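Local coordinates for protein TRAP dicarboxylate transporter-DctP subunit (Marinobacter aquaeolei, PDB 4PFI) that probably captures a small organic acid, such as a dicarboxylate, in the periplasm and hands it to a TRAP-type membrane transporter, at residues Ala99-Leu104 with Leu113-Phe118; Phe179-Met182 with Ala187-Ala190; Thr183-Ala188 with Ile324-Glu329. All blocks are in the same frame, centred on the assembly; numbering follows the deposited sequence.

Interaction 1: residues Ala99-Leu104 with Leu113-Phe118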
loop_
_atom_site.group_PDB
_atom_site.type_symbol
_atom_site.label_atom_id
_atom_site.label_comp_id
_atom_site.label_asym_id
_atom_site.label_seq_id
_atom_site.Cartn_x
_atom_site.Cartn_y
_atom_site.Cartn_z
ATOM N N ALA A 99 8.376 1.869 -0.103
ATOM C CA ALA A 99 8.223 1.230 -1.405
ATOM C C ALA A 99 6.941 0.425 -1.368
ATOM O O ALA A 99 6.793 -0.482 -0.558
ATOM C CB ALA A 99 9.409 0.320 -1.719
ATOM N N SER A 100 6.002 0.781 -2.230
ATOM C CA SER A 100 4.759 0.036 -2.383
ATOM C C SER A 100 4.875 -1.096 -3.424
ATOM O O SER A 100 5.858 -1.164 -4.176
ATOM C CB SER A 100 3.669 1.023 -2.751
ATOM O OG SER A 100 3.566 1.994 -1.711
ATOM N N PRO A 101 3.889 -2.010 -3.451
ATOM C CA PRO A 101 3.952 -3.146 -4.390
ATOM C C PRO A 101 4.052 -2.692 -5.843
ATOM O O PRO A 101 4.828 -3.287 -6.588
ATOM C CB PRO A 101 2.652 -3.913 -4.112
ATOM C CG PRO A 101 2.347 -3.610 -2.663
ATOM C CD PRO A 101 2.778 -2.153 -2.492
ATOM N N GLY A 102 3.332 -1.638 -6.226
ATOM C CA GLY A 102 3.462 -1.096 -7.570
ATOM C C GLY A 102 4.893 -0.790 -8.012
ATOM O O GLY A 102 5.290 -1.109 -9.132
ATOM N N HIS A 103 5.679 -0.181 -7.135
ATOM C CA HIS A 103 7.053 0.220 -7.462
ATOM C C HIS A 103 8.067 -0.927 -7.374
ATOM O O HIS A 103 9.242 -0.750 -7.699
ATOM C CB HIS A 103 7.500 1.351 -6.521
ATOM C CG HIS A 103 6.858 2.664 -6.822
ATOM N ND1 HIS A 103 5.935 3.252 -5.977
ATOM C CD2 HIS A 103 6.976 3.497 -7.884
ATOM C CE1 HIS A 103 5.523 4.388 -6.503
ATOM N NE2 HIS A 103 6.141 4.565 -7.664
ATOM N N LEU A 104 7.601 -2.087 -6.923
ATOM C CA LEU A 104 8.461 -3.234 -6.646
ATOM C C LEU A 104 8.136 -4.447 -7.513
ATOM O O LEU A 104 8.887 -5.408 -7.511
ATOM C CB LEU A 104 8.287 -3.655 -5.185
ATOM C CG LEU A 104 8.810 -2.758 -4.069
ATOM C CD1 LEU A 104 8.399 -3.364 -2.714
ATOM C CD2 LEU A 104 10.310 -2.636 -4.186
ATOM N N LEU A 113 1.336 -10.278 -3.250
ATOM C CA LEU A 113 0.509 -10.818 -2.188
ATOM C C LEU A 113 -0.429 -9.750 -1.608
ATOM O O LEU A 113 -1.571 -10.041 -1.296
ATOM C CB LEU A 113 1.405 -11.364 -1.072
ATOM C CG LEU A 113 0.715 -11.971 0.153
ATOM C CD1 LEU A 113 0.316 -13.423 -0.116
ATOM C CD2 LEU A 113 1.641 -11.867 1.406
ATOM N N PHE A 114 0.065 -8.522 -1.476
ATOM C CA PHE A 114 -0.673 -7.439 -0.826
ATOM C C PHE A 114 -1.754 -6.804 -1.681
ATOM O O PHE A 114 -2.530 -5.992 -1.177
ATOM C CB PHE A 114 0.300 -6.346 -0.344
ATOM C CG PHE A 114 1.253 -6.826 0.685
ATOM C CD1 PHE A 114 0.779 -7.308 1.896
ATOM C CD2 PHE A 114 2.619 -6.859 0.426
ATOM C CE1 PHE A 114 1.668 -7.792 2.861
ATOM C CE2 PHE A 114 3.509 -7.333 1.384
ATOM C CZ PHE A 114 3.026 -7.806 2.613
ATOM N N ASN A 115 -1.804 -7.152 -2.961
ATOM C CA ASN A 115 -2.910 -6.720 -3.820
ATOM C C ASN A 115 -3.950 -7.830 -4.068
ATOM O O ASN A 115 -4.910 -7.607 -4.795
ATOM C CB ASN A 115 -2.416 -6.191 -5.170
ATOM C CG ASN A 115 -1.360 -5.091 -5.055
ATOM O OD1 ASN A 115 -0.424 -5.046 -5.861
ATOM N ND2 ASN A 115 -1.501 -4.206 -4.075
ATOM N N LEU A 116 -3.762 -9.020 -3.494
ATOM C CA LEU A 116 -4.766 -10.097 -3.619
ATOM C C LEU A 116 -6.015 -9.791 -2.782
ATOM O O LEU A 116 -5.915 -9.377 -1.625
ATOM C CB LEU A 116 -4.177 -11.452 -3.201
ATOM C CG LEU A 116 -3.184 -12.062 -4.205
ATOM C CD1 LEU A 116 -2.515 -13.268 -3.605
ATOM C CD2 LEU A 116 -3.877 -12.432 -5.523
ATOM N N HIS A 117 -7.198 -9.986 -3.345
ATOM C CA HIS A 117 -8.416 -9.630 -2.613
ATOM C C HIS A 117 -8.787 -10.723 -1.594
ATOM O O HIS A 117 -8.648 -11.906 -1.896
ATOM C CB HIS A 117 -9.573 -9.386 -3.589
ATOM C CG HIS A 117 -9.394 -8.165 -4.446
ATOM N ND1 HIS A 117 -10.361 -7.699 -5.291
ATOM C CD2 HIS A 117 -8.334 -7.320 -4.572
ATOM C CE1 HIS A 117 -9.915 -6.615 -5.914
ATOM N NE2 HIS A 117 -8.695 -6.376 -5.501
ATOM N N PHE A 118 -9.255 -10.315 -0.409
ATOM C CA PHE A 118 -9.818 -11.224 0.602
ATOM C C PHE A 118 -8.813 -12.249 1.128
ATOM O O PHE A 118 -9.193 -13.337 1.513
ATOM C CB PHE A 118 -11.066 -11.918 0.047
ATOM C CG PHE A 118 -12.097 -10.946 -0.467
ATOM C CD1 PHE A 118 -12.819 -10.153 0.417
ATOM C CD2 PHE A 118 -12.319 -10.790 -1.830
ATOM C CE1 PHE A 118 -13.735 -9.226 -0.042
ATOM C CE2 PHE A 118 -13.251 -9.862 -2.291
ATOM C CZ PHE A 118 -13.954 -9.079 -1.387
#

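Interaction 2: residues Phe179-Met182 with Ala187-Ala190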
loop_
_atom_site.group_PDB
_atom_site.type_symbol
_atom_site.label_atom_id
_atom_site.label_comp_id
_atom_site.label_asym_id
_atom_site.label_seq_id
_atom_site.Cartn_x
_atom_site.Cartn_y
_atom_site.Cartn_z
ATOM N N PHE A 179 -11.189 -0.007 -15.623
ATOM C CA PHE A 179 -11.008 0.235 -14.202
ATOM C C PHE A 179 -9.516 0.379 -13.902
ATOM O O PHE A 179 -8.725 -0.461 -14.309
ATOM C CB PHE A 179 -11.650 -0.912 -13.372
ATOM C CG PHE A 179 -11.852 -0.566 -11.909
ATOM C CD1 PHE A 179 -12.984 0.124 -11.485
ATOM C CD2 PHE A 179 -10.878 -0.895 -10.961
ATOM C CE1 PHE A 179 -13.152 0.464 -10.127
ATOM C CE2 PHE A 179 -11.044 -0.556 -9.597
ATOM C CZ PHE A 179 -12.169 0.121 -9.182
ATOM N N ARG A 180 -9.130 1.451 -13.207
ATOM C CA ARG A 180 -7.713 1.748 -12.967
ATOM C C ARG A 180 -7.194 1.095 -11.661
ATOM O O ARG A 180 -7.676 1.360 -10.558
ATOM C CB ARG A 180 -7.478 3.271 -13.059
ATOM C CG ARG A 180 -6.396 3.877 -12.181
ATOM C CD ARG A 180 -5.067 3.380 -12.457
ATOM N NE ARG A 180 -4.032 4.368 -12.171
ATOM C CZ ARG A 180 -2.770 4.080 -11.813
ATOM N NH1 ARG A 180 -1.902 5.064 -11.625
ATOM N NH2 ARG A 180 -2.351 2.832 -11.638
ATOM N N THR A 181 -6.224 0.204 -11.820
ATOM C CA THR A 181 -5.758 -0.670 -10.753
ATOM C C THR A 181 -4.346 -0.267 -10.356
ATOM O O THR A 181 -3.731 0.548 -11.036
ATOM C CB THR A 181 -5.681 -2.149 -11.245
ATOM O OG1 THR A 181 -4.697 -2.266 -12.286
ATOM C CG2 THR A 181 -7.024 -2.644 -11.761
HETATM N N MSE A 182 -3.818 -0.858 -9.281
HETATM C CA MSE A 182 -2.392 -0.705 -8.964
HETATM C C MSE A 182 -1.592 -1.285 -10.133
HETATM O O MSE A 182 -2.064 -2.152 -10.878
HETATM C CB MSE A 182 -2.037 -1.423 -7.642
HETATM C CG MSE A 182 -2.636 -0.772 -6.370
HETATM SE SE MSE A 182 -2.226 1.166 -6.204
HETATM C CE MSE A 182 -3.782 1.862 -7.125
ATOM N N ALA A 187 -2.502 -7.238 -9.336
ATOM C CA ALA A 187 -3.572 -6.292 -9.045
ATOM C C ALA A 187 -4.510 -6.175 -10.248
ATOM O O ALA A 187 -5.728 -6.127 -10.089
ATOM C CB ALA A 187 -3.019 -4.905 -8.655
ATOM N N ALA A 188 -3.939 -6.176 -11.447
ATOM C CA ALA A 188 -4.739 -6.154 -12.676
ATOM C C ALA A 188 -5.645 -7.390 -12.753
ATOM O O ALA A 188 -6.843 -7.288 -13.041
ATOM C CB ALA A 188 -3.839 -6.092 -13.899
ATOM N N GLU A 189 -5.063 -8.554 -12.480
ATOM C CA GLU A 189 -5.780 -9.820 -12.598
ATOM C C GLU A 189 -6.938 -9.924 -11.618
ATOM O O GLU A 189 -7.945 -10.557 -11.900
ATOM C CB GLU A 189 -4.838 -11.006 -12.385
ATOM C CG GLU A 189 -5.525 -12.330 -12.621
ATOM C CD GLU A 189 -6.074 -12.460 -14.046
ATOM O OE1 GLU A 189 -5.664 -11.677 -14.933
ATOM O OE2 GLU A 189 -6.919 -13.352 -14.284
ATOM N N ALA A 190 -6.782 -9.298 -10.465
ATOM C CA ALA A 190 -7.827 -9.264 -9.455
ATOM C C ALA A 190 -9.131 -8.706 -10.025
ATOM O O ALA A 190 -10.208 -9.274 -9.805
ATOM C CB ALA A 190 -7.357 -8.417 -8.277
#

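Interaction 3: residues Thr183-Ala188 with Ile324-Glu329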
loop_
_atom_site.group_PDB
_atom_site.type_symbol
_atom_site.label_atom_id
_atom_site.label_comp_id
_atom_site.label_asym_id
_atom_site.label_seq_id
_atom_site.Cartn_x
_atom_site.Cartn_y
_atom_site.Cartn_z
ATOM N N THR A 183 -0.363 -0.830 -10.291
ATOM C CA THR A 183 0.443 -1.233 -11.436
ATOM C C THR A 183 1.171 -2.567 -11.210
ATOM O O THR A 183 2.369 -2.694 -11.430
ATOM C CB THR A 183 1.458 -0.144 -11.785
ATOM O OG1 THR A 183 2.141 -0.506 -12.999
ATOM C CG2 THR A 183 2.463 0.055 -10.631
ATOM N N SER A 184 0.422 -3.563 -10.777
ATOM C CA SER A 184 0.954 -4.880 -10.525
ATOM C C SER A 184 0.139 -5.863 -11.359
ATOM O O SER A 184 -1.080 -5.741 -11.456
ATOM C CB SER A 184 0.813 -5.210 -9.033
ATOM O OG SER A 184 1.224 -6.531 -8.749
ATOM N N GLU A 185 0.794 -6.846 -11.953
ATOM C CA GLU A 185 0.077 -7.829 -12.749
ATOM C C GLU A 185 -0.982 -8.525 -11.882
ATOM O O GLU A 185 -2.089 -8.827 -12.330
ATOM C CB GLU A 185 1.053 -8.843 -13.320
ATOM C CG GLU A 185 0.444 -9.730 -14.358
ATOM C CD GLU A 185 1.478 -10.271 -15.333
ATOM O OE1 GLU A 185 2.692 -10.069 -15.098
ATOM O OE2 GLU A 185 1.071 -10.891 -16.344
ATOM N N THR A 186 -0.642 -8.758 -10.622
ATOM C CA THR A 186 -1.553 -9.435 -9.734
ATOM C C THR A 186 -2.745 -8.544 -9.463
ATOM O O THR A 186 -3.868 -9.031 -9.359
ATOM C CB THR A 186 -0.870 -9.818 -8.424
ATOM O OG1 THR A 186 0.242 -10.676 -8.713
ATOM C CG2 THR A 186 -1.830 -10.545 -7.504
ATOM N N ALA A 187 -2.502 -7.238 -9.336
ATOM C CA ALA A 187 -3.572 -6.292 -9.045
ATOM C C ALA A 187 -4.510 -6.175 -10.248
ATOM O O ALA A 187 -5.728 -6.127 -10.089
ATOM C CB ALA A 187 -3.019 -4.905 -8.655
ATOM N N ALA A 188 -3.939 -6.176 -11.447
ATOM C CA ALA A 188 -4.739 -6.154 -12.676
ATOM C C ALA A 188 -5.645 -7.390 -12.753
ATOM O O ALA A 188 -6.843 -7.288 -13.041
ATOM C CB ALA A 188 -3.839 -6.092 -13.899
ATOM N N ILE A 324 0.648 -17.287 -8.097
ATOM C CA ILE A 324 1.487 -18.485 -7.928
ATOM C C ILE A 324 2.345 -18.748 -9.163
ATOM O O ILE A 324 3.540 -18.962 -9.038
ATOM C CB ILE A 324 0.662 -19.772 -7.646
ATOM C CG1 ILE A 324 -0.099 -19.653 -6.328
ATOM C CG2 ILE A 324 1.574 -21.009 -7.591
ATOM C CD1 ILE A 324 0.777 -19.253 -5.165
ATOM N N GLU A 325 1.735 -18.730 -10.350
ATOM C CA GLU A 325 2.484 -18.843 -11.604
ATOM C C GLU A 325 3.680 -17.888 -11.635
ATOM O O GLU A 325 4.751 -18.235 -12.123
ATOM C CB GLU A 325 1.586 -18.537 -12.800
ATOM C CG GLU A 325 0.453 -19.509 -13.006
ATOM C CD GLU A 325 -0.608 -18.985 -13.983
ATOM O OE1 GLU A 325 -0.521 -17.804 -14.407
ATOM O OE2 GLU A 325 -1.541 -19.757 -14.319
ATOM N N LEU A 326 3.487 -16.684 -11.108
ATOM C CA LEU A 326 4.508 -15.642 -11.140
ATOM C C LEU A 326 5.577 -15.746 -10.047
ATOM O O LEU A 326 6.672 -15.218 -10.215
ATOM C CB LEU A 326 3.844 -14.264 -11.048
ATOM C CG LEU A 326 3.208 -13.744 -12.345
ATOM C CD1 LEU A 326 2.394 -12.450 -12.105
ATOM C CD2 LEU A 326 4.288 -13.531 -13.417
ATOM N N THR A 327 5.267 -16.398 -8.933
ATOM C CA THR A 327 6.174 -16.407 -7.789
ATOM C C THR A 327 6.536 -17.823 -7.313
ATOM O O THR A 327 7.407 -17.988 -6.464
ATOM C CB THR A 327 5.581 -15.611 -6.603
ATOM O OG1 THR A 327 4.323 -16.179 -6.219
ATOM C CG2 THR A 327 5.392 -14.138 -6.987
ATOM N N GLY A 328 5.853 -18.827 -7.863
ATOM C CA GLY A 328 6.104 -20.219 -7.537
ATOM C C GLY A 328 5.903 -20.577 -6.076
ATOM O O GLY A 328 4.947 -20.141 -5.431
ATOM N N GLU A 329 6.827 -21.378 -5.557
ATOM C CA GLU A 329 6.679 -22.011 -4.250
ATOM C C GLU A 329 6.707 -21.016 -3.093
ATOM O O GLU A 329 6.040 -21.221 -2.071
ATOM C CB GLU A 329 7.784 -23.051 -4.059
ATOM C CG GLU A 329 7.641 -24.248 -4.974
ATOM C CD GLU A 329 6.407 -25.073 -4.645
ATOM O OE1 GLU A 329 5.974 -25.058 -3.468
ATOM O OE2 GLU A 329 5.861 -25.726 -5.564
#

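Interaction 1: residues Ala99-Leu104 with Leu113-Phe118
P101 lies in the short, weakly bonded helical turn, about 101-104, that follows strand 96-99 in this family 7 solute-binding protein, and its ring meets F114 and N115 of the 3-10 turn that runs through 113-115. Proline suits the place because its compact, rigid ring packs against both side chains; its own turn is held by the bond from L104 N to P101 O at 3.0 Å. The ring carries the whole contact from its side. CG touches the benzylic carbon of F114, with P101 CG 4.1 Å from F114 CB, and the two side chains cross at about a right angle. F114 keeps CG beside its backbone N (chi1 -63°), and its flat ring goes on to meet F154 and F136. N115 has the same first torsion (chi1 -53°), which lays its carboxamide against the proline: ND2 is 4.1 Å from P101 CG. Beyond this pair, N115 also packs on S184, while S100, next to the proline, is hydrogen-bonded through OG to E43. The join is thus van der Waals in character. The carboxamide oxygen N115 OD1, buried here without any hydrogen-bond partner in the model, lies 3.7 Å from P101 CB.

Interaction 2: residues Phe179-Met182 with Ala187-Ala190
T181 places its hydroxyl between its backbone N and carbonyl carbon (chi1 64°), and this turns OG1 onto the backbone of A188, with T181 OG1 3.9 Å from A188 CA. The methyl, anti to the carbonyl carbon, approaches the preceding residue, with T181 CG2 4.1 Å from A187 O. A threonine serves well here because its methyl packs, while its hydroxyl both packs and makes polar bonds. Selenomethionine M182 sets CG beside its own N (chi1 -69°) and then bends again, so the selenium end leads away from the helix and only the root of the side chain takes part. M182 CB and A187 CB meet at 3.8 Å, and A187 CB also lies 3.7 Å from M182 O. Alanine's single methyl lets the helix come this close to the chain leaving the strand.

Hydrogen bonds probably help fix the shape of that exit. T181 OG1 donates to M182 O at 3.0 Å from above the carbonyl plane, and OG1 is also bonded to Q200 NE2. R180 NH2 reaches T181 O at 2.7 Å, tilted slightly from the carbonyl plane, with a C=O...N angle of 158°.

Here strand 178-180 passes into helix 185-192 within a beta-alpha-beta crossover whose second strand, 197-199, runs parallel to the first. P198 of that strand touches both T181 and A188, while A187 packs on N115 in the loop beyond helix 101-104.

Interaction 3: residues Thr183-Ala188 with Ile324-Glu329
L326 and E185 make most of this contact between helix 318-339 and the first turn of helix 185-192, and they do so by van der Waals packing. One methyl, CD1 of L326, meets the glutamate chain end-on: it is 4.0 Å from E185 CG and 3.8 Å from E185 OE1. E185 holds CG anti to the backbone N (chi1 -169°) and stays extended beyond it, so the methyl packs on methylenes and carboxylate alike, the two side chains crossing at about a right angle. T186 adds a looser touch, with OG1 4.4 Å from L326 CD1; T186 itself also packs on F323 and L116.

Polar bonds act within each segment instead. S184 stands at the N-cap of helix 185-192, where a small hydroxyl residue fits, and its OG accepts a weak bond from T186 N at 3.5 Å. The helix proper starts with the bond from A188 N to S184 O at 2.9 Å. In the partner helix I324 O is shared by the N-H groups of T327 and G328, and G328 has a positive phi of 60°, a backbone shape that glycine adopts easily. E325, close by, forms a salt bridge with R322.

Both principal residues are exposed, and an extended glutamate gives the leucine only partly apolar cover. Since E185 lies in the first helical turn, its negative charge is probably favoured by the helix dipole. Between these two segments the contact rests on shape, without salt bridge or hydrogen bond; nearby, E189 and R322 form a long, weak ion pair between the same helices.

Interactions 1 and 2 lie in the interior, whereas interaction 3 sits largely at the surface. Interactions 2 and 3 share helix 185-192, the first packing it against the chain just after strand 178-180 and the second leaning a distant helix, 318-339, against its first turn. Interaction 1 abuts the same helix through its 3-10 segment and following loop, and G102 O touches T183 CG2 just before that helix, at 3.4 Å. The chemistry changes with place: a rigid proline ring against an aromatic and an amide in interaction 1, close alanine packing beside a few local polar bonds in interaction 2, and a leucine methyl against an extended glutamate, carboxylate included, in interaction 3.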